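Local coordinates for iminosuccinate reductase (Paracoccus denitrificans, PDB 6RQA), which catalyses the NADH-dependent reduction of iminosuccinate to L-aspartate, regenerating the amino group donor for the first step of the beta-hydroxyaspartate cycle, at residues Val322-Ala325 with Val326-Ala330; Thr313-Gly316 with Leu317-Leu320; Leu225-Asn228 with Glu229-Lys232; Asn100-Asn103 with His104-Thr107. All blocks are in the same frame, centred on the assembly; numbering follows the deposited sequence.

Contact 1 of 4, residues Val322-Ala325 with Val326-Ala330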
loop_
_atom_site.group_PDB
_atom_site.type_symbol
_atom_site.label_atom_id
_atom_site.label_comp_id
_atom_site.label_asym_id
_atom_site.label_seq_id
_atom_site.Cartn_x
_atom_site.Cartn_y
_atom_site.Cartn_z
ATOM N N VAL A 322 0.724 17.376 -4.047
ATOM C CA VAL A 322 0.441 18.418 -3.069
ATOM C C VAL A 322 1.256 18.207 -1.797
ATOM O O VAL A 322 1.540 19.168 -1.073
ATOM C CB VAL A 322 -1.071 18.481 -2.781
ATOM C CG1 VAL A 322 -1.510 17.314 -1.904
ATOM C CG2 VAL A 322 -1.442 19.809 -2.147
ATOM N N ALA A 323 1.663 16.967 -1.511
ATOM C CA ALA A 323 2.479 16.713 -0.328
ATOM C C ALA A 323 3.941 17.062 -0.572
ATOM O O ALA A 323 4.622 17.556 0.333
ATOM C CB ALA A 323 2.349 15.254 0.106
ATOM N N GLN A 324 4.442 16.805 -1.783
ATOM C CA GLN A 324 5.813 17.183 -2.107
ATOM C C GLN A 324 6.005 18.691 -2.011
ATOM O O GLN A 324 7.026 19.162 -1.500
ATOM C CB GLN A 324 6.186 16.679 -3.502
ATOM C CG GLN A 324 7.522 17.198 -4.025
ATOM C CD GLN A 324 8.699 16.798 -3.148
ATOM O OE1 GLN A 324 8.615 15.855 -2.359
ATOM N NE2 GLN A 324 9.806 17.517 -3.285
ATOM N N ALA A 325 5.026 19.462 -2.490
ATOM C CA ALA A 325 5.102 20.914 -2.366
ATOM C C ALA A 325 5.071 21.353 -0.906
ATOM O O ALA A 325 5.728 22.336 -0.540
ATOM C CB ALA A 325 3.959 21.566 -3.143
ATOM N N VAL A 326 4.325 20.638 -0.062
ATOM C CA VAL A 326 4.262 20.977 1.357
ATOM C C VAL A 326 5.615 20.760 2.022
ATOM O O VAL A 326 6.056 21.576 2.841
ATOM C CB VAL A 326 3.150 20.168 2.048
ATOM C CG1 VAL A 326 3.364 20.134 3.552
ATOM C CG2 VAL A 326 1.795 20.763 1.726
ATOM N N VAL A 327 6.293 19.660 1.688
ATOM C CA VAL A 327 7.610 19.398 2.261
ATOM C C VAL A 327 8.594 20.488 1.855
ATOM O O VAL A 327 9.435 20.918 2.656
ATOM C CB VAL A 327 8.107 18.000 1.848
ATOM C CG1 VAL A 327 9.478 17.722 2.440
ATOM C CG2 VAL A 327 7.118 16.937 2.288
ATOM N N GLU A 328 8.500 20.960 0.608
ATOM C CA GLU A 328 9.377 22.035 0.151
ATOM C C GLU A 328 9.156 23.303 0.966
ATOM O O GLU A 328 10.115 23.948 1.408
ATOM C CB GLU A 328 9.148 22.308 -1.337
ATOM C CG GLU A 328 9.345 21.108 -2.254
ATOM C CD GLU A 328 10.799 20.855 -2.611
ATOM O OE1 GLU A 328 11.691 21.234 -1.825
ATOM O OE2 GLU A 328 11.048 20.277 -3.691
ATOM N N LEU A 329 7.892 23.676 1.176
ATOM C CA LEU A 329 7.591 24.867 1.965
ATOM C C LEU A 329 7.961 24.672 3.431
ATOM O O LEU A 329 8.442 25.606 4.084
ATOM C CB LEU A 329 6.112 25.224 1.829
ATOM C CG LEU A 329 5.643 25.578 0.418
ATOM C CD1 LEU A 329 4.130 25.516 0.324
ATOM C CD2 LEU A 329 6.151 26.956 0.025
ATOM N N ALA A 330 7.744 23.466 3.963
ATOM C CA ALA A 330 8.060 23.206 5.363
ATOM C C ALA A 330 9.554 23.339 5.630
ATOM O O ALA A 330 9.960 23.818 6.695
ATOM C CB ALA A 330 7.562 21.818 5.764
#

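Contact 2 of 4, residues Thr313-Gly316 with Leu317-Leu320. With NAD (nicotinamide-adenine-dinucleotide), chain C.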
loop_
_atom_site.group_PDB
_atom_site.type_symbol
_atom_site.label_atom_id
_atom_site.label_comp_id
_atom_site.label_asym_id
_atom_site.label_seq_id
_atom_site.Cartn_x
_atom_site.Cartn_y
_atom_site.Cartn_z
ATOM N N THR A 313 -12.473 11.232 -9.483
ATOM C CA THR A 313 -12.471 10.081 -8.590
ATOM C C THR A 313 -11.372 10.133 -7.541
ATOM O O THR A 313 -11.518 9.510 -6.483
ATOM C CB THR A 313 -12.327 8.781 -9.394
ATOM O OG1 THR A 313 -11.053 8.759 -10.048
ATOM C CG2 THR A 313 -13.427 8.676 -10.436
ATOM N N GLY A 314 -10.284 10.852 -7.804
ATOM C CA GLY A 314 -9.179 10.924 -6.869
ATOM C C GLY A 314 -8.085 9.922 -7.178
ATOM O O GLY A 314 -8.324 8.710 -7.162
ATOM N N VAL A 315 -6.884 10.414 -7.468
ATOM C CA VAL A 315 -5.742 9.560 -7.768
ATOM C C VAL A 315 -4.603 9.907 -6.821
ATOM O O VAL A 315 -4.494 11.038 -6.334
ATOM C CB VAL A 315 -5.294 9.686 -9.241
ATOM C CG1 VAL A 315 -6.421 9.277 -10.178
ATOM C CG2 VAL A 315 -4.829 11.101 -9.543
ATOM N N GLY A 316 -3.747 8.916 -6.564
ATOM C CA GLY A 316 -2.680 9.094 -5.595
ATOM C C GLY A 316 -1.667 10.155 -5.982
ATOM O O GLY A 316 -1.055 10.777 -5.110
ATOM N N LEU A 317 -1.468 10.374 -7.285
ATOM C CA LEU A 317 -0.516 11.393 -7.718
ATOM C C LEU A 317 -0.928 12.781 -7.246
ATOM O O LEU A 317 -0.065 13.621 -6.963
ATOM C CB LEU A 317 -0.368 11.374 -9.239
ATOM C CG LEU A 317 0.362 10.183 -9.868
ATOM C CD1 LEU A 317 0.325 10.284 -11.383
ATOM C CD2 LEU A 317 1.797 10.092 -9.375
ATOM N N GLN A 318 -2.235 13.043 -7.158
ATOM C CA GLN A 318 -2.698 14.320 -6.625
ATOM C C GLN A 318 -2.237 14.513 -5.187
ATOM O O GLN A 318 -1.770 15.596 -4.816
ATOM C CB GLN A 318 -4.222 14.404 -6.721
ATOM C CG GLN A 318 -4.747 14.457 -8.145
ATOM C CD GLN A 318 -6.232 14.163 -8.229
ATOM O OE1 GLN A 318 -6.810 13.569 -7.321
ATOM N NE2 GLN A 318 -6.856 14.577 -9.325
ATOM N N ASP A 319 -2.351 13.466 -4.365
ATOM C CA ASP A 319 -1.843 13.538 -2.999
ATOM C C ASP A 319 -0.327 13.694 -2.983
ATOM O O ASP A 319 0.216 14.473 -2.192
ATOM C CB ASP A 319 -2.257 12.288 -2.221
ATOM C CG ASP A 319 -3.756 12.073 -2.217
ATOM O OD1 ASP A 319 -4.489 12.982 -1.771
ATOM O OD2 ASP A 319 -4.201 10.996 -2.667
ATOM N N LEU A 320 0.373 12.961 -3.851
ATOM C CA LEU A 320 1.829 13.046 -3.886
ATOM C C LEU A 320 2.293 14.436 -4.296
ATOM O O LEU A 320 3.228 14.988 -3.704
ATOM C CB LEU A 320 2.396 11.991 -4.836
ATOM C CG LEU A 320 2.168 10.523 -4.470
ATOM C CD1 LEU A 320 2.814 9.610 -5.500
ATOM C CD2 LEU A 320 2.702 10.225 -3.078
HETATM P PA NAD C . -19.635 14.901 4.237
HETATM O O1A NAD C . -20.347 13.684 4.760
HETATM O O2A NAD C . -19.026 16.065 4.949
HETATM O O5B NAD C . -20.995 15.657 3.471
HETATM C C5B NAD C . -21.706 14.663 2.841
HETATM C C4B NAD C . -22.852 15.292 2.092
HETATM O O4B NAD C . -23.472 14.288 1.311
HETATM C C3B NAD C . -23.849 15.722 3.165
HETATM O O3B NAD C . -23.503 17.034 3.467
HETATM C C2B NAD C . -25.181 15.617 2.413
HETATM O O2B NAD C . -25.473 16.772 1.701
HETATM C C1B NAD C . -24.885 14.476 1.360
HETATM N N9A NAD C . -25.450 13.192 1.789
HETATM C C8A NAD C . -25.197 12.428 2.944
HETATM N N7A NAD C . -25.909 11.302 2.985
HETATM C C5A NAD C . -26.666 11.322 1.799
HETATM C C6A NAD C . -27.615 10.420 1.250
HETATM N N6A NAD C . -27.925 9.276 1.923
HETATM N N1A NAD C . -28.217 10.693 0.047
HETATM C C2A NAD C . -27.853 11.863 -0.566
HETATM N N3A NAD C . -26.973 12.809 -0.172
HETATM C C4A NAD C . -26.392 12.498 1.038
HETATM O O3 NAD C . -18.754 14.166 3.106
HETATM P PN NAD C . -17.509 14.995 2.577
HETATM O O1N NAD C . -17.658 16.451 2.212
HETATM O O2N NAD C . -16.410 14.291 3.289
HETATM O O5D NAD C . -17.151 14.346 0.957
HETATM C C5D NAD C . -18.349 14.017 0.398
HETATM C C4D NAD C . -18.088 13.112 -0.780
HETATM O O4D NAD C . -16.850 13.520 -1.401
HETATM C C3D NAD C . -17.860 11.679 -0.211
HETATM O O3D NAD C . -18.672 10.845 -0.958
HETATM C C2D NAD C . -16.368 11.427 -0.494
HETATM O O2D NAD C . -16.083 10.141 -0.931
HETATM C C1D NAD C . -16.192 12.338 -1.732
HETATM N N1N NAD C . -14.722 12.674 -1.904
HETATM C C2N NAD C . -14.255 12.664 -3.186
HETATM C C3N NAD C . -12.915 12.961 -3.428
HETATM C C7N NAD C . -12.488 12.928 -4.858
HETATM O O7N NAD C . -11.333 13.163 -5.196
HETATM N N7N NAD C . -13.459 12.622 -5.780
HETATM C C4N NAD C . -12.071 13.262 -2.358
HETATM C C5N NAD C . -12.574 13.264 -1.063
HETATM C C6N NAD C . -13.922 12.965 -0.834
#

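Contact 3 of 4, residues Leu225-Asn228 with Glu229-Lys232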
loop_
_atom_site.group_PDB
_atom_site.type_symbol
_atom_site.label_atom_id
_atom_site.label_comp_id
_atom_site.label_asym_id
_atom_site.label_seq_id
_atom_site.Cartn_x
_atom_site.Cartn_y
_atom_site.Cartn_z
ATOM N N LEU A 225 -29.306 12.686 -8.298
ATOM C CA LEU A 225 -29.824 13.946 -7.781
ATOM C C LEU A 225 -30.105 14.919 -8.918
ATOM O O LEU A 225 -31.263 15.259 -9.184
ATOM C CB LEU A 225 -28.841 14.559 -6.784
ATOM C CG LEU A 225 -28.425 13.670 -5.612
ATOM C CD1 LEU A 225 -27.424 14.395 -4.727
ATOM C CD2 LEU A 225 -29.639 13.237 -4.809
ATOM N N LEU A 226 -29.053 15.378 -9.592
ATOM C CA LEU A 226 -29.205 16.261 -10.742
ATOM C C LEU A 226 -29.696 15.443 -11.930
ATOM O O LEU A 226 -28.981 14.570 -12.432
ATOM C CB LEU A 226 -27.881 16.953 -11.051
ATOM C CG LEU A 226 -27.901 18.077 -12.089
ATOM C CD1 LEU A 226 -28.816 19.208 -11.643
ATOM C CD2 LEU A 226 -26.491 18.591 -12.341
ATOM N N MET A 227 -30.919 15.713 -12.373
ATOM C CA MET A 227 -31.545 14.931 -13.426
ATOM C C MET A 227 -31.163 15.466 -14.804
ATOM O O MET A 227 -30.559 16.532 -14.946
ATOM C CB MET A 227 -33.063 14.924 -13.254
ATOM C CG MET A 227 -33.518 14.328 -11.933
ATOM S SD MET A 227 -32.792 12.704 -11.638
ATOM C CE MET A 227 -33.447 11.780 -13.024
ATOM N N ASN A 228 -31.534 14.702 -15.833
ATOM C CA ASN A 228 -31.157 15.050 -17.198
ATOM C C ASN A 228 -31.814 16.353 -17.640
ATOM O O ASN A 228 -31.147 17.247 -18.172
ATOM C CB ASN A 228 -31.525 13.912 -18.149
ATOM C CG ASN A 228 -31.083 14.180 -19.572
ATOM O OD1 ASN A 228 -30.067 14.836 -19.805
ATOM N ND2 ASN A 228 -31.847 13.676 -20.533
ATOM N N GLU A 229 -33.124 16.478 -17.429
ATOM C CA GLU A 229 -33.839 17.676 -17.851
ATOM C C GLU A 229 -33.618 18.864 -16.924
ATOM O O GLU A 229 -34.092 19.963 -17.233
ATOM C CB GLU A 229 -35.335 17.380 -17.971
ATOM C CG GLU A 229 -35.696 16.467 -19.135
ATOM C CD GLU A 229 -35.133 16.955 -20.459
ATOM O OE1 GLU A 229 -34.025 16.519 -20.838
ATOM O OE2 GLU A 229 -35.797 17.782 -21.121
ATOM N N HIS A 230 -32.917 18.677 -15.803
ATOM C CA HIS A 230 -32.575 19.809 -14.949
ATOM C C HIS A 230 -31.565 20.722 -15.633
ATOM O O HIS A 230 -31.721 21.949 -15.634
ATOM C CB HIS A 230 -32.025 19.315 -13.609
ATOM C CG HIS A 230 -33.074 18.812 -12.668
ATOM N ND1 HIS A 230 -32.773 18.061 -11.553
ATOM C CD2 HIS A 230 -34.420 18.958 -12.670
ATOM C CE1 HIS A 230 -33.888 17.762 -10.911
ATOM N NE2 HIS A 230 -34.902 18.294 -11.568
ATOM N N VAL A 231 -30.524 20.139 -16.223
ATOM C CA VAL A 231 -29.448 20.921 -16.819
ATOM C C VAL A 231 -29.934 21.530 -18.128
ATOM O O VAL A 231 -30.365 20.816 -19.041
ATOM C CB VAL A 231 -28.201 20.057 -17.040
ATOM C CG1 VAL A 231 -27.081 20.888 -17.645
ATOM C CG2 VAL A 231 -27.758 19.428 -15.729
ATOM N N LYS A 232 -29.860 22.855 -18.226
ATOM C CA LYS A 232 -30.239 23.582 -19.427
ATOM C C LYS A 232 -29.124 24.549 -19.800
ATOM O O LYS A 232 -28.494 25.150 -18.924
ATOM C CB LYS A 232 -31.556 24.349 -19.228
ATOM C CG LYS A 232 -32.723 23.505 -18.718
ATOM C CD LYS A 232 -33.635 23.031 -19.845
ATOM C CE LYS A 232 -33.093 21.789 -20.539
ATOM N NZ LYS A 232 -33.999 21.317 -21.622
#

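Contact 4 of 4, residues Asn100-Asn103 with His104-Thr107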
loop_
_atom_site.group_PDB
_atom_site.type_symbol
_atom_site.label_atom_id
_atom_site.label_comp_id
_atom_site.label_asym_id
_atom_site.label_seq_id
_atom_site.Cartn_x
_atom_site.Cartn_y
_atom_site.Cartn_z
ATOM N N ASN A 100 -13.732 11.416 18.885
ATOM C CA ASN A 100 -13.577 12.854 18.644
ATOM C C ASN A 100 -12.619 13.111 17.481
ATOM O O ASN A 100 -11.728 13.960 17.547
ATOM C CB ASN A 100 -13.122 13.586 19.912
ATOM C CG ASN A 100 -13.253 15.091 19.794
ATOM O OD1 ASN A 100 -14.178 15.597 19.159
ATOM N ND2 ASN A 100 -12.320 15.816 20.398
ATOM N N LEU A 101 -12.807 12.354 16.405
ATOM C CA LEU A 101 -11.978 12.462 15.215
ATOM C C LEU A 101 -12.866 12.484 13.980
ATOM O O LEU A 101 -13.976 11.946 13.985
ATOM C CB LEU A 101 -10.979 11.299 15.116
ATOM C CG LEU A 101 -9.880 11.240 16.178
ATOM C CD1 LEU A 101 -9.153 9.913 16.118
ATOM C CD2 LEU A 101 -8.903 12.387 15.989
ATOM N N ILE A 102 -12.368 13.121 12.918
ATOM C CA ILE A 102 -13.087 13.082 11.654
ATOM C C ILE A 102 -12.996 11.680 11.060
ATOM O O ILE A 102 -12.088 10.898 11.365
ATOM C CB ILE A 102 -12.553 14.144 10.679
ATOM C CG1 ILE A 102 -11.103 13.850 10.295
ATOM C CG2 ILE A 102 -12.660 15.529 11.301
ATOM C CD1 ILE A 102 -10.517 14.851 9.319
ATOM N N ASN A 103 -13.970 11.350 10.208
ATOM C CA ASN A 103 -14.051 9.989 9.687
ATOM C C ASN A 103 -12.940 9.697 8.686
ATOM O O ASN A 103 -12.458 8.560 8.614
ATOM C CB ASN A 103 -15.420 9.747 9.050
ATOM C CG ASN A 103 -16.555 9.793 10.061
ATOM O OD1 ASN A 103 -16.337 9.685 11.268
ATOM N ND2 ASN A 103 -17.778 9.945 9.568
ATOM N N HIS A 104 -12.517 10.697 7.917
ATOM C CA HIS A 104 -11.467 10.524 6.924
ATOM C C HIS A 104 -10.103 10.687 7.583
ATOM O O HIS A 104 -9.811 11.735 8.167
ATOM C CB HIS A 104 -11.632 11.527 5.784
ATOM C CG HIS A 104 -12.809 11.250 4.903
ATOM N ND1 HIS A 104 -12.842 10.197 4.016
ATOM C CD2 HIS A 104 -13.993 11.895 4.765
ATOM C CE1 HIS A 104 -13.995 10.201 3.371
ATOM N NE2 HIS A 104 -14.711 11.221 3.808
ATOM N N GLN A 105 -9.272 9.652 7.487
ATOM C CA GLN A 105 -7.913 9.674 8.012
ATOM C C GLN A 105 -6.967 9.169 6.935
ATOM O O GLN A 105 -7.195 8.099 6.361
ATOM C CB GLN A 105 -7.786 8.816 9.275
ATOM C CG GLN A 105 -8.670 9.266 10.426
ATOM C CD GLN A 105 -8.257 10.613 10.984
ATOM O OE1 GLN A 105 -7.078 10.967 10.978
ATOM N NE2 GLN A 105 -9.232 11.373 11.469
ATOM N N SER A 106 -5.915 9.935 6.661
ATOM C CA SER A 106 -4.966 9.560 5.626
ATOM C C SER A 106 -3.613 10.183 5.933
ATOM O O SER A 106 -3.508 11.149 6.692
ATOM C CB SER A 106 -5.453 9.984 4.234
ATOM O OG SER A 106 -5.574 11.392 4.142
ATOM N N THR A 107 -2.574 9.609 5.327
ATOM C CA THR A 107 -1.202 10.054 5.531
ATOM C C THR A 107 -0.401 9.757 4.274
ATOM O O THR A 107 -0.478 8.648 3.738
ATOM C CB THR A 107 -0.568 9.355 6.739
ATOM O OG1 THR A 107 -1.413 9.523 7.884
ATOM C CG2 THR A 107 0.804 9.941 7.037
#

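Contact 1 of 4, residues Val322-Ala325 with Val326-Ala330
Gln324 and Glu328 meet one turn apart on helix 316-333, the amide of the first reaching the carboxylate of the second. NE2 of Gln324 lies 3.1 Å from OE2 of Glu328, but the N-H points well off the oxygen (126°), which makes this a weak hydrogen bond. The two flat groups are turned steeply, their planes 78° apart. CG of Gln324 stands anti to its own backbone N (chi1 171°) and the chain then folds at chi2, which swings the amide along the helix toward Glu328. Glu328 bends at chi2 as well, and its CG lies over the carbonyl oxygen of Gln324.

Beneath this surface pair the backbone carries the regular i to i+4 bonds. Val327 N donates to Ala323 O at 3.0 Å, Glu328 N to Gln324 O at 3.1 Å and Leu329 N to Ala325 O at 3.1 Å. The bond from Val326 N to Val322 O is weak, at 3.3 Å. Apolar branches lie against the same carbonyls: CG2 of Val326 comes beside Val322 O, CG2 of Val327 beside Ala323 O, and CG of Leu329 beside Ala325 O. The helix is amphipathic: Gln324 and Glu328 lie on its more exposed side, while Val326 and Val327 are buried.

Val326 and Val327 press on Val122 of strand 118-123, and Gln324 and Val327 reach Leu110 of strand 104-111, laying the helix on the mixed sheet. Helix 30-33, through Leu33, meets Val326, Leu329 and Ala330, and the following Met34 touches Val322 and Ala325.

Contact 2 of 4, residues Thr313-Gly316 with Leu317-Leu320
Val315 and Gln318 join the loop that leaves strand 307-311, at the nicotinamide end of the NAD pocket, to the first turn of helix 316-333. The side chain of Gln318 turns back along the incoming backbone, and its OE1 accepts the N-H of Val315 at 3.2 Å. The bond is nearly straight at hydrogen (170°), yet the donor sits above the amide plane of Gln318, 63° out of it, and so not on a lone pair. In return Gln318 N makes a weak bond of 3.1 Å to Val315 O. CG2 of Val315 lies between its own backbone N and carbonyl carbon, where it rests 3.6 Å from both CG and CD of Gln318. The helical pattern follows with Leu320 N donating to Gly316 O at 2.9 Å, in the carbonyl plane.

Just upstream, Gly314 CA lies 3.5 Å from O7N, the carboxamide oxygen of NAD, and a CB on this residue would run into that oxygen. The positive phi of 95° is also one that a residue with a side chain takes up poorly. Thr313 OG1 and Gly314 N are both held by Asp263, which anchors the loop beside the carboxamide.

Every touching residue is buried, so the two bonds between Val315 and Gln318 provide polar partners inside the protein for one backbone N-H and one carbonyl. On the same turn one carboxylate oxygen, Asp319 OD1, is shared in salt bridges by Arg131, which binds NAD, and Lys88, the probable proton donor/acceptor, and so holds these two residues close together.

Contact 3 of 4, residues Leu225-Asn228 with Glu229-Lys232
The imidazole of His230 lies against Met227, whose CB sits over one ring face in a CH-pi contact. That carbon is 3.8 Å from the ring centroid, 20° off the normal, and therefore displaced toward the rim on the ND1 and CE1 side; CG of Met227 follows, 3.6 Å from CE1. At the ring edge, near its plane, comes the carbonyl oxygen of Leu225, 4.0 Å from ND1. The ring reaches this position because CG of His230 stands anti to its carbonyl carbon (chi1 -77°), folding it back over the incoming chain. The turn itself is closed by a weak bond from His230 N to Met227 O at 3.3 Å.

Leu226 packs on the buried side of the turn: its CD1 meets CB of His230 at 3.8 Å, and its CD2 meets CG2 of Val231 at 3.7 Å, the two leucine and valine side chains crossing at about a right angle. Both also touch Ile237 of strand 235-239 and Leu254 of helix 252-256. Were His230 replaced by an alanine, the CB and CG of Met227 would probably lose their ring partner, with a gap opened beside Leu205.

Arg257 donates to Asn228 OD1 through NH1 and to Val231 O through NH2, bridging both halves of the turn. Within the turn the backbone contributes one weak bond; side-chain packing, Arg257 and the bond of Asn228 N to Asp251 supply further anchorage.

Contact 4 of 4, residues Asn100-Asn103 with His104-Thr107
Gln105 bonds back to Ile102 where a surface loop enters strand 104-111 of the mixed sheet. Of the polar contacts, the side-chain bond is the strong one: NE2 of Gln105 donates to Ile102 O at 2.9 Å, nearly straight at hydrogen (165°). The oxygen lies in the amide plane of Gln105, but the donor stands above the carbonyl plane of Ile102, 35° out of it. Asn96 ND2 donates to the same oxygen, so two amides grip it, while OE1 of Gln105 has a weak bond to Asn125. A leucine in place of Gln105 would probably leave Ile102 O with the Asn96 amide alone, and the loop less firmly tied to the strand.

Among the van der Waals contacts, CB of Leu101 lies 4.0 Å from the amide nitrogen NE2 of Gln105; these two side chains also pack on Arg20 and Thr115, respectively, of the second subunit, placing the turn at the dimer interface. Aromatic and cofactor contacts belong to His104, which meets Tyr92 edge-to-face and touches NAD.

With chi1 at 65°, CG1 of Ile102 lies between its own backbone N and carbonyl carbon, 3.3 Å from Gln105 NE2, and its CD1 lies 3.4 Å from His104 O.

Overall arrangement
From the N terminus the contacts come in the order 4, 3, 2, 1, in series, and none nests in or crosses another. Contact 4 lies where the loop after strand 84-92 enters strand 104-111, in the mixed sheet near the second subunit. Contact 3 closes the turn between strands 224-226 and 235-239 at the far end of the NAD-binding parallel-sheet domain, its centre about 40 Å from that of contact 1. Contact 2 leads the chain from parallel-sheet strand 307-311 into helix 316-333, and contact 1 continues that helix across the mixed sheet. Contacts 2 and 4 approach the cofactor from different parts of the chain, with nearest atoms about 6 Å apart.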